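Local coordinates for okadaic acid binding protein 2-alpha (Halichondria okadai, PDB 4WRI) that binds the polyether toxin okadaic acid and is probably involved in accumulating this cytotoxin in the sponge, at residues T19-R22 with P23-E27. Residues are numbered along the deposited sequence; the frame is centred on the assembly and turned at random.
Sequences TVFR and PWDVE
Asp25 N donates to Phe21 O and Val26 N to Arg22 O, both at 2.9 Å, and these i+4 bonds carry helix 11-27 through the proline kink at Pro23. Lacking an amide hydrogen, Pro23 cannot close the turn before it; its CD instead packs 3.2 Å from Thr19 O. Beside the kink, Val20 O lies 3.7 Å above the plane of the Trp24 ring system, over its centre. The indole also runs alongside Val20, whose CG1 reaches Trp24 CH2 at 3.4 Å; CG1 stands anti to the backbone N (chi1 175°), the branch that meets the far end of the six-membered ring. The Phe21 side chain runs roughly perpendicular to that of Trp24, Phe21 CD1 coming near Trp24 CE3. The Trp24 side chain touches the bound okadaic acid and so brings this end of helix 11-27 to the toxin. His67, Phe39 and Tyr89 pack edge-to-face with the indole. The same Phe21 ring rests its CE2 3.8 Å from Asp25 CB. Asp25 divides its oxygens, OD1 receiving the amide of Gly32 while OD2 reaches Arg22 only through a water; Arg22 NH2 forms a salt bridge with Glu86. Arg22 folds back through chi2 66° and chi3 40°, which brings NE to that water, lying in the guanidinium plane: it accepts from Arg22 NE at 2.8 Å and donates to Asp25 OD2 at 2.7 Å.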
# COMPACT_ATOMS: atom_id res chain seq x y z
N THR A 19 -3.15 5.57 -7.53
CA THR A 19 -2.53 6.19 -6.36
C THR A 19 -1.51 5.24 -5.72
O THR A 19 -0.50 5.66 -5.20
CB THR A 19 -3.62 6.64 -5.37
OG1 THR A 19 -4.47 7.60 -6.02
CG2 THR A 19 -3.02 7.28 -4.11
N VAL A 20 -1.79 3.94 -5.76
CA VAL A 20 -0.82 2.94 -5.32
C VAL A 20 0.41 2.94 -6.22
O VAL A 20 1.54 2.88 -5.74
CB VAL A 20 -1.44 1.54 -5.36
CG1 VAL A 20 -0.40 0.48 -5.02
CG2 VAL A 20 -2.64 1.45 -4.41
N PHE A 21 0.20 2.99 -7.53
CA PHE A 21 1.27 2.80 -8.50
C PHE A 21 2.18 4.03 -8.61
O PHE A 21 3.40 3.89 -8.85
CB PHE A 21 0.66 2.47 -9.87
CG PHE A 21 1.67 2.06 -10.92
CD1 PHE A 21 2.07 0.73 -11.04
CD2 PHE A 21 2.21 3.00 -11.78
CE1 PHE A 21 2.97 0.34 -12.05
CE2 PHE A 21 3.13 2.61 -12.79
CZ PHE A 21 3.50 1.29 -12.91
N ARG A 22 1.59 5.22 -8.46
CA ARG A 22 2.33 6.46 -8.73
C ARG A 22 3.69 6.58 -8.02
O ARG A 22 4.68 6.89 -8.68
CB ARG A 22 1.45 7.71 -8.53
CG ARG A 22 2.15 9.05 -8.86
CD ARG A 22 2.48 9.19 -10.35
NE ARG A 22 1.42 8.68 -11.23
CZ ARG A 22 0.29 9.33 -11.54
NH1 ARG A 22 0.06 10.55 -11.07
NH2 ARG A 22 -0.60 8.75 -12.34
N PRO A 23 3.75 6.32 -6.70
CA PRO A 23 5.06 6.47 -6.05
C PRO A 23 6.10 5.49 -6.61
O PRO A 23 7.30 5.84 -6.67
CB PRO A 23 4.76 6.18 -4.58
CG PRO A 23 3.28 6.43 -4.42
CD PRO A 23 2.67 6.04 -5.74
N TRP A 24 5.68 4.30 -7.02
CA TRP A 24 6.60 3.35 -7.63
C TRP A 24 7.08 3.87 -8.97
O TRP A 24 8.25 3.78 -9.31
CB TRP A 24 5.94 1.99 -7.82
CG TRP A 24 5.37 1.39 -6.57
CD1 TRP A 24 5.74 1.62 -5.27
CD2 TRP A 24 4.33 0.41 -6.52
NE1 TRP A 24 4.98 0.84 -4.42
CE2 TRP A 24 4.09 0.11 -5.16
CE3 TRP A 24 3.55 -0.22 -7.50
CZ2 TRP A 24 3.12 -0.82 -4.75
CZ3 TRP A 24 2.59 -1.15 -7.08
CH2 TRP A 24 2.38 -1.42 -5.73
N ASP A 25 6.15 4.40 -9.77
CA ASP A 25 6.51 5.02 -11.05
C ASP A 25 7.57 6.11 -10.79
O ASP A 25 8.59 6.15 -11.48
CB ASP A 25 5.25 5.59 -11.69
CG ASP A 25 5.41 5.98 -13.15
OD1 ASP A 25 6.53 5.91 -13.72
OD2 ASP A 25 4.37 6.35 -13.74
N VAL A 26 7.31 6.98 -9.83
CA VAL A 26 8.26 8.05 -9.53
C VAL A 26 9.63 7.49 -9.11
O VAL A 26 10.66 7.96 -9.62
CB VAL A 26 7.69 9.03 -8.48
CG1 VAL A 26 8.75 10.04 -8.05
CG2 VAL A 26 6.48 9.77 -9.06
N GLU A 27 9.64 6.47 -8.26
CA GLU A 27 10.90 5.80 -7.86
C GLU A 27 11.70 5.32 -9.07
O GLU A 27 12.93 5.39 -9.09
CB GLU A 27 10.63 4.58 -6.98
CG GLU A 27 10.32 4.84 -5.53
CD GLU A 27 10.09 3.53 -4.80
OE1 GLU A 27 11.07 2.78 -4.59
OE2 GLU A 27 8.93 3.22 -4.46
O HOH W 1 2.09 6.26 -12.38